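Local coordinates for mRNA export protein (Chaetomium thermophilum, PDB 4WPM) that probably takes part in exporting mRNA from the nucleus to the cytoplasm, here represented by the RNA recognition motif domain of the Mex67 export factor, at residues K19-L25 with Y66-N72; S42-F46 with T86-L92; E53-L57 with D74-L79. All blocks are in the same frame, centred on the assembly; numbering follows the deposited sequence.

Contact 1 of 3, residues K19-L25 with Y66-N72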
# COMPACT_ATOMS: atom_id res chain seq x y z
N LYS A 19 -9.15 -19.65 -7.95
CA LYS A 19 -9.12 -18.20 -7.79
C LYS A 19 -7.81 -17.73 -7.18
O LYS A 19 -7.16 -18.46 -6.44
CB LYS A 19 -10.30 -17.74 -6.92
CG LYS A 19 -11.66 -17.86 -7.60
CD LYS A 19 -11.93 -16.69 -8.53
CE LYS A 19 -13.38 -16.67 -8.99
NZ LYS A 19 -13.71 -15.42 -9.73
N THR A 20 -7.43 -16.49 -7.51
CA THR A 20 -6.18 -15.91 -7.03
C THR A 20 -6.40 -14.44 -6.66
O THR A 20 -7.25 -13.78 -7.25
CB THR A 20 -5.07 -16.02 -8.09
OG1 THR A 20 -4.95 -17.38 -8.53
CG2 THR A 20 -3.73 -15.55 -7.54
N VAL A 21 -5.62 -13.95 -5.71
CA VAL A 21 -5.71 -12.56 -5.28
C VAL A 21 -4.53 -11.76 -5.83
O VAL A 21 -3.38 -12.17 -5.70
CB VAL A 21 -5.74 -12.44 -3.74
CG1 VAL A 21 -5.82 -10.98 -3.31
CG2 VAL A 21 -6.91 -13.22 -3.17
N ILE A 22 -4.83 -10.62 -6.44
CA ILE A 22 -3.81 -9.72 -6.98
C ILE A 22 -3.85 -8.38 -6.26
O ILE A 22 -4.92 -7.80 -6.06
CB ILE A 22 -4.00 -9.50 -8.50
CG1 ILE A 22 -3.94 -10.82 -9.26
CG2 ILE A 22 -2.96 -8.52 -9.03
CD1 ILE A 22 -2.60 -11.53 -9.18
N LYS A 23 -2.67 -7.89 -5.88
CA LYS A 23 -2.53 -6.57 -5.28
C LYS A 23 -1.85 -5.62 -6.26
O LYS A 23 -0.80 -5.94 -6.83
CB LYS A 23 -1.72 -6.65 -3.98
CG LYS A 23 -2.43 -7.42 -2.87
CD LYS A 23 -1.63 -7.44 -1.57
CE LYS A 23 -1.37 -6.05 -1.01
NZ LYS A 23 -0.62 -6.12 0.28
N ILE A 24 -2.44 -4.44 -6.45
CA ILE A 24 -1.91 -3.43 -7.36
C ILE A 24 -1.59 -2.14 -6.61
O ILE A 24 -2.43 -1.62 -5.88
CB ILE A 24 -2.90 -3.12 -8.50
CG1 ILE A 24 -3.26 -4.40 -9.26
CG2 ILE A 24 -2.32 -2.08 -9.45
CD1 ILE A 24 -4.41 -4.24 -10.23
N LEU A 25 -0.38 -1.64 -6.81
CA LEU A 25 0.08 -0.41 -6.17
C LEU A 25 0.44 0.64 -7.21
O LEU A 25 0.98 0.31 -8.27
CB LEU A 25 1.30 -0.71 -5.29
CG LEU A 25 1.78 0.39 -4.34
CD1 LEU A 25 0.69 0.80 -3.35
CD2 LEU A 25 3.03 -0.08 -3.61
N TYR A 66 -3.75 0.36 -2.14
CA TYR A 66 -3.78 -0.84 -2.98
C TYR A 66 -5.11 -1.03 -3.69
O TYR A 66 -6.17 -0.61 -3.21
CB TYR A 66 -3.49 -2.08 -2.13
CG TYR A 66 -2.05 -2.24 -1.73
CD1 TYR A 66 -1.11 -2.74 -2.62
CD2 TYR A 66 -1.62 -1.90 -0.45
CE1 TYR A 66 0.21 -2.90 -2.25
CE2 TYR A 66 -0.30 -2.04 -0.08
CZ TYR A 66 0.61 -2.55 -0.99
OH TYR A 66 1.93 -2.70 -0.62
N VAL A 67 -5.04 -1.68 -4.85
CA VAL A 67 -6.22 -2.20 -5.53
C VAL A 67 -6.17 -3.72 -5.48
O VAL A 67 -5.18 -4.33 -5.88
CB VAL A 67 -6.30 -1.73 -7.00
CG1 VAL A 67 -7.46 -2.41 -7.73
CG2 VAL A 67 -6.44 -0.22 -7.07
N TRP A 68 -7.25 -4.33 -4.99
CA TRP A 68 -7.33 -5.78 -4.85
C TRP A 68 -8.19 -6.35 -5.96
O TRP A 68 -9.25 -5.81 -6.26
CB TRP A 68 -7.90 -6.16 -3.48
CG TRP A 68 -7.08 -5.67 -2.32
CD1 TRP A 68 -6.97 -4.39 -1.87
CD2 TRP A 68 -6.27 -6.47 -1.45
NE1 TRP A 68 -6.14 -4.34 -0.78
CE2 TRP A 68 -5.70 -5.60 -0.50
CE3 TRP A 68 -5.98 -7.83 -1.38
CZ2 TRP A 68 -4.84 -6.05 0.50
CZ3 TRP A 68 -5.13 -8.28 -0.38
CH2 TRP A 68 -4.57 -7.39 0.54
N LEU A 69 -7.74 -7.44 -6.57
CA LEU A 69 -8.50 -8.12 -7.61
C LEU A 69 -8.52 -9.62 -7.37
O LEU A 69 -7.50 -10.23 -7.03
CB LEU A 69 -7.90 -7.83 -8.99
CG LEU A 69 -7.89 -6.37 -9.44
CD1 LEU A 69 -7.14 -6.23 -10.74
CD2 LEU A 69 -9.31 -5.85 -9.58
N LYS A 70 -9.70 -10.22 -7.53
CA LYS A 70 -9.87 -11.66 -7.43
C LYS A 70 -10.07 -12.24 -8.83
O LYS A 70 -11.05 -11.93 -9.50
CB LYS A 70 -11.05 -11.98 -6.52
CG LYS A 70 -10.89 -13.24 -5.69
CD LYS A 70 -11.98 -13.32 -4.62
CE LYS A 70 -11.72 -14.45 -3.64
NZ LYS A 70 -12.96 -14.87 -2.93
N VAL A 71 -9.13 -13.09 -9.25
CA VAL A 71 -9.12 -13.62 -10.62
C VAL A 71 -8.66 -15.08 -10.65
O VAL A 71 -8.07 -15.57 -9.69
CB VAL A 71 -8.19 -12.79 -11.53
CG1 VAL A 71 -8.66 -11.34 -11.60
CG2 VAL A 71 -6.74 -12.86 -11.04
N ASN A 72 -8.94 -15.77 -11.75
CA ASN A 72 -8.46 -17.13 -11.92
C ASN A 72 -6.96 -17.14 -12.20
O ASN A 72 -6.36 -16.08 -12.38
CB ASN A 72 -9.23 -17.85 -13.04
CG ASN A 72 -9.10 -17.15 -14.38
OD1 ASN A 72 -8.08 -17.24 -15.05
ND2 ASN A 72 -10.16 -16.44 -14.77
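The two central strands of an RNA recognition motif (RRM) meet here: strand 20-25, the first of the βαββαβ fold, runs antiparallel to strand 66-71, the third, with axes 4.6 Å and directions 157° apart. The pairing illustrates how a sheet gives its two faces different jobs. Three hydrogen-bonded pairs hold the backbones together. I22 N to L69 O and V67 N to I24 O are both 2.8 Å, whereas T20 N to V71 O is very short at 2.5 Å, and CA-H...O contacts such as W68 CA to I22 O (3.4 Å) fill the intervals. From these pairs the side chains of I22, I24, V67, L69 and V71 enter the hydrophobic core, where I24 CD1 reaches L69 CD1 at 3.4 Å and helix 40-51 covers V67 and L69 with L43 and L44. The other face, carrying V21, K23, L25, Y66, W68 and K70, is the side on which RRMs classically bind RNA. In this crystal Y66 and L25 pack against R81 and L80 of the second subunit, another copy of this protein, while W68 touches E99 and P102 of its own chain. K23 touches both aromatic side chains: its aliphatic part lies over the W68 six-membered ring, with CG 3.9 Å from the centroid, and its ammonium makes a cation-pi contact with Y66. The Y66 ring is thus covered on both faces, by K23 NZ at 4.1 Å from its centroid and, opposite, by L25 CD1 at 4.0 Å.

Contact 2 of 3, residues S42-F46 with T86-L92. With SO4 (sulfate ion), chain D.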
# COMPACT_ATOMS: atom_id res chain seq x y z
N SER A 42 -11.34 2.85 -14.57
CA SER A 42 -10.43 3.18 -15.66
C SER A 42 -9.20 2.28 -15.63
O SER A 42 -8.65 1.92 -16.67
CB SER A 42 -10.02 4.65 -15.58
OG SER A 42 -9.24 4.91 -14.43
N LEU A 43 -8.76 1.93 -14.43
CA LEU A 43 -7.61 1.04 -14.26
C LEU A 43 -7.92 -0.37 -14.76
O LEU A 43 -7.15 -0.93 -15.54
CB LEU A 43 -7.18 0.99 -12.79
CG LEU A 43 -6.15 -0.08 -12.41
CD1 LEU A 43 -4.82 0.20 -13.10
CD2 LEU A 43 -5.97 -0.14 -10.91
N LEU A 44 -9.03 -0.93 -14.31
CA LEU A 44 -9.41 -2.28 -14.72
C LEU A 44 -9.64 -2.34 -16.22
O LEU A 44 -9.31 -3.32 -16.87
CB LEU A 44 -10.65 -2.75 -13.96
CG LEU A 44 -10.58 -2.70 -12.43
CD1 LEU A 44 -11.70 -3.54 -11.82
CD2 LEU A 44 -9.22 -3.15 -11.90
N ASP A 45 -10.21 -1.27 -16.76
CA ASP A 45 -10.42 -1.17 -18.20
C ASP A 45 -9.07 -1.20 -18.92
O ASP A 45 -8.92 -1.85 -19.95
CB ASP A 45 -11.19 0.10 -18.55
CG ASP A 45 -11.45 0.23 -20.04
OD1 ASP A 45 -12.44 -0.36 -20.52
OD2 ASP A 45 -10.67 0.92 -20.73
N PHE A 46 -8.10 -0.48 -18.36
CA PHE A 46 -6.76 -0.44 -18.92
C PHE A 46 -6.08 -1.80 -18.87
O PHE A 46 -5.42 -2.22 -19.83
CB PHE A 46 -5.90 0.60 -18.18
CG PHE A 46 -4.43 0.42 -18.39
CD1 PHE A 46 -3.82 0.84 -19.56
CD2 PHE A 46 -3.64 -0.15 -17.40
CE1 PHE A 46 -2.46 0.68 -19.75
CE2 PHE A 46 -2.28 -0.31 -17.59
CZ PHE A 46 -1.69 0.11 -18.76
N THR A 86 3.62 1.70 -16.76
CA THR A 86 3.12 3.00 -16.34
C THR A 86 1.67 3.19 -16.78
O THR A 86 1.34 3.00 -17.96
CB THR A 86 3.98 4.14 -16.91
OG1 THR A 86 5.34 3.96 -16.52
CG2 THR A 86 3.49 5.49 -16.40
N TYR A 87 0.81 3.55 -15.84
CA TYR A 87 -0.59 3.86 -16.13
C TYR A 87 -0.96 5.23 -15.59
O TYR A 87 -0.82 5.50 -14.40
CB TYR A 87 -1.52 2.80 -15.55
CG TYR A 87 -2.97 3.23 -15.57
CD1 TYR A 87 -3.69 3.24 -16.76
CD2 TYR A 87 -3.62 3.62 -14.40
CE1 TYR A 87 -5.02 3.63 -16.78
CE2 TYR A 87 -4.94 4.01 -14.42
CZ TYR A 87 -5.64 4.02 -15.61
OH TYR A 87 -6.96 4.41 -15.64
N ALA A 88 -1.45 6.09 -16.48
CA ALA A 88 -1.88 7.43 -16.12
C ALA A 88 -0.77 8.19 -15.39
O ALA A 88 -1.03 8.98 -14.49
CB ALA A 88 -3.14 7.37 -15.27
N GLY A 89 0.47 7.94 -15.80
CA GLY A 89 1.61 8.66 -15.27
C GLY A 89 2.16 8.12 -13.96
O GLY A 89 2.89 8.81 -13.26
N ALA A 90 1.79 6.88 -13.62
CA ALA A 90 2.27 6.25 -12.40
C ALA A 90 2.70 4.81 -12.65
O ALA A 90 2.03 4.06 -13.36
CB ALA A 90 1.18 6.29 -11.33
N THR A 91 3.82 4.42 -12.05
CA THR A 91 4.34 3.06 -12.19
C THR A 91 3.52 2.09 -11.36
O THR A 91 3.30 2.31 -10.16
CB THR A 91 5.82 2.97 -11.77
OG1 THR A 91 6.61 3.87 -12.56
CG2 THR A 91 6.35 1.55 -11.94
N LEU A 92 3.06 1.02 -11.99
CA LEU A 92 2.26 0.00 -11.32
C LEU A 92 3.12 -1.14 -10.79
O LEU A 92 3.98 -1.66 -11.50
CB LEU A 92 1.19 -0.56 -12.27
CG LEU A 92 0.05 0.38 -12.70
CD1 LEU A 92 -0.99 -0.41 -13.48
CD2 LEU A 92 -0.59 1.09 -11.52
S SO4 D . 5.96 6.89 -9.85
O1 SO4 D . 4.72 6.12 -9.95
O2 SO4 D . 7.05 6.13 -10.44
O3 SO4 D . 6.25 7.14 -8.44
O4 SO4 D . 5.81 8.16 -10.55
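A tyrosine wedged against a helix joins the first helix of this RRM to the 86-92 hairpin. Helix 40-51 offers S42, L43 and F46, spaced so that they share one flank, and between L43 and F46 lies a hollow. The Y87 side chain, pointing toward the helix in the t rotamer, fills it. L43 CD1 lies over a face of the Y87 ring, 3.9 Å from Y87 CD2, while F46 CG comes within 3.3 Å of Y87 CD1. The two rings sit obliquely, planes at 34° and centroids 4.7 Å apart, with Y87 CB over the F46 face. L92 forms a smaller bump beside them, its CD1 3.9 Å from L43 CD1 and 4.3 Å from F46 CE2. What brings Y87 and L92 to the same side is a tight hairpin: a type I' turn from Y87 to A90, with A88 and G89 at positive phi. Beyond it, T91 N holds a sulfate ion, probably from the crystallisation liquor, by a 2.8 Å hydrogen bond to O1. At the tip of the wedge Y87 OH lies 2.6 Å from S42 OG, which also bonds to the carbonyl of G39. The chemistry implies an apolar plug whose hydroxyl end is kept close to a polar partner near the start of the helix.

Contact 3 of 3, residues E53-L57 with D74-L79; sequences EKITL and DDAQHL. With SO4 (sulfate ion), chain E.
In this RRM, the loop from the first helix to the second strand passes alongside the second helix: residues 53-57 lie against helix 73-81, burying 302 Å². The loop is irregular. E53 has phi/psi of -97/-10°, K54 turns through a left-handed conformation (57/61°), and I55, T56 and L57 are extended. Residues 74-79 are regular α-helix with phi near -65°. The closest CA atoms pair I55 with D75 at 6.9 Å and E53 with H78 at 7.6 Å, so the two chains pass in opposite senses. I55, with chi1 and chi2 both t, extends toward the helix and sets CD1 3.3 Å from D75 CB and 4.4 Å from L79 CD1. L57, rotamer mt, brings CD2 to 4.0 Å from L79 CD1; its side chain also packs on L44, L69 and V71 of the core. E53, extended (chi1 t, chi2 t), reaches toward the helix and slants back toward its N-terminal end, its CB over the H78 ring, 4.2 Å from the centroid. E53 OE1 lies 2.9 Å from D74 OD2 and 3.2 Å from D75 OD1; these are carboxylate oxygens brought close together, not hydrogen bonds, an approach electrostatically costly as modelled. Q77 NE2 donates to sulfate O1 at 2.8 Å. H78 takes chi1 m and chi2 116°, which places its ND1 2.4 Å from E53 OE2.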
# COMPACT_ATOMS: atom_id res chain seq x y z
N GLU A 53 -5.69 -10.55 -23.73
CA GLU A 53 -6.33 -11.85 -23.58
C GLU A 53 -7.85 -11.74 -23.70
O GLU A 53 -8.54 -12.75 -23.79
CB GLU A 53 -5.96 -12.45 -22.22
CG GLU A 53 -6.30 -13.93 -22.05
CD GLU A 53 -6.37 -14.34 -20.59
OE1 GLU A 53 -6.92 -15.43 -20.30
OE2 GLU A 53 -5.89 -13.58 -19.73
N LYS A 54 -8.35 -10.51 -23.71
CA LYS A 54 -9.78 -10.26 -23.55
C LYS A 54 -10.20 -10.90 -22.23
O LYS A 54 -11.03 -11.80 -22.18
CB LYS A 54 -10.60 -10.78 -24.73
CG LYS A 54 -10.57 -9.86 -25.95
CD LYS A 54 -11.31 -8.55 -25.66
CE LYS A 54 -10.37 -7.40 -25.30
NZ LYS A 54 -11.03 -6.43 -24.38
N ILE A 55 -9.59 -10.39 -21.16
CA ILE A 55 -9.90 -10.79 -19.80
C ILE A 55 -11.04 -9.95 -19.24
O ILE A 55 -11.19 -8.77 -19.58
CB ILE A 55 -8.66 -10.69 -18.89
CG1 ILE A 55 -8.99 -11.20 -17.49
CG2 ILE A 55 -8.16 -9.25 -18.83
CD1 ILE A 55 -7.86 -11.11 -16.51
N THR A 56 -11.85 -10.58 -18.39
CA THR A 56 -12.93 -9.90 -17.69
C THR A 56 -12.63 -9.95 -16.20
O THR A 56 -12.52 -11.03 -15.61
CB THR A 56 -14.30 -10.54 -17.98
OG1 THR A 56 -14.39 -10.86 -19.38
CG2 THR A 56 -15.42 -9.58 -17.60
N LEU A 57 -12.52 -8.78 -15.59
CA LEU A 57 -12.19 -8.65 -14.17
C LEU A 57 -13.47 -8.44 -13.38
O LEU A 57 -14.11 -7.39 -13.47
CB LEU A 57 -11.22 -7.50 -13.94
CG LEU A 57 -9.82 -7.65 -14.56
CD1 LEU A 57 -9.03 -6.37 -14.38
CD2 LEU A 57 -9.07 -8.83 -13.96
N ASP A 74 -4.88 -18.37 -14.72
CA ASP A 74 -4.35 -17.98 -16.02
C ASP A 74 -4.42 -16.47 -16.20
O ASP A 74 -3.52 -15.86 -16.77
CB ASP A 74 -5.11 -18.68 -17.15
CG ASP A 74 -4.57 -18.31 -18.53
OD1 ASP A 74 -3.48 -18.79 -18.89
OD2 ASP A 74 -5.25 -17.55 -19.25
N ASP A 75 -5.51 -15.89 -15.72
CA ASP A 75 -5.71 -14.45 -15.77
C ASP A 75 -4.62 -13.72 -14.99
O ASP A 75 -4.20 -12.62 -15.37
CB ASP A 75 -7.08 -14.08 -15.20
CG ASP A 75 -8.21 -14.43 -16.15
OD1 ASP A 75 -7.95 -14.73 -17.33
OD2 ASP A 75 -9.38 -14.39 -15.70
N ALA A 76 -4.18 -14.32 -13.89
CA ALA A 76 -3.18 -13.71 -13.03
C ALA A 76 -1.85 -13.52 -13.76
O ALA A 76 -1.17 -12.52 -13.56
CB ALA A 76 -2.97 -14.56 -11.79
N GLN A 77 -1.49 -14.47 -14.62
CA GLN A 77 -0.22 -14.41 -15.33
C GLN A 77 -0.15 -13.23 -16.29
O GLN A 77 0.88 -12.55 -16.37
CB GLN A 77 0.02 -15.71 -16.09
CG GLN A 77 1.46 -15.90 -16.56
CD GLN A 77 1.67 -17.20 -17.30
OE1 GLN A 77 0.79 -18.05 -17.34
NE2 GLN A 77 2.85 -17.37 -17.88
N HIS A 78 -1.24 -12.97 -17.00
CA HIS A 78 -1.28 -11.85 -17.94
C HIS A 78 -1.25 -10.52 -17.20
O HIS A 78 -0.64 -9.56 -17.67
CB HIS A 78 -2.52 -11.95 -18.83
CG HIS A 78 -2.55 -13.20 -19.67
ND1 HIS A 78 -3.52 -14.16 -19.53
CD2 HIS A 78 -1.73 -13.63 -20.65
CE1 HIS A 78 -3.30 -15.14 -20.39
NE2 HIS A 78 -2.21 -14.84 -21.08
N LEU A 79 -1.92 -10.46 -16.05
CA LEU A 79 -1.90 -9.26 -15.22
C LEU A 79 -0.50 -9.03 -14.67
O LEU A 79 -0.03 -7.89 -14.59
CB LEU A 79 -2.91 -9.37 -14.08
CG LEU A 79 -4.39 -9.23 -14.43
CD1 LEU A 79 -5.26 -9.63 -13.25
CD2 LEU A 79 -4.70 -7.81 -14.87
S SO4 E . 5.36 -14.22 -18.06
O1 SO4 E . 4.94 -15.56 -18.45
O2 SO4 E . 6.65 -14.27 -17.39
O3 SO4 E . 5.47 -13.38 -19.25
O4 SO4 E . 4.36 -13.66 -17.15

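Together, the three contacts show how one sheet organises an RRM. Contact 1 supplies the floor; helix segment 42-46 and contact 3 lie on its core side, and contact 2 is also tied in through the sheet, since 86-92 runs into strand 90-97, the neighbour of strand 20-25. The centres of contacts 2 and 3 lie about 15 Å and 11 Å from that of contact 1. L69 CD2 meets L44 CD2 at 3.6 Å, and V71 CG1 meets L57 CD2 at 3.5 Å. Contacts 2 and 3 are also about 15 Å apart between centres, yet L44 O lies 3.9 Å from L57 CD1. Along the chain, contact 3 is nested inside contact 2, whereas contact 1 interlaces with both.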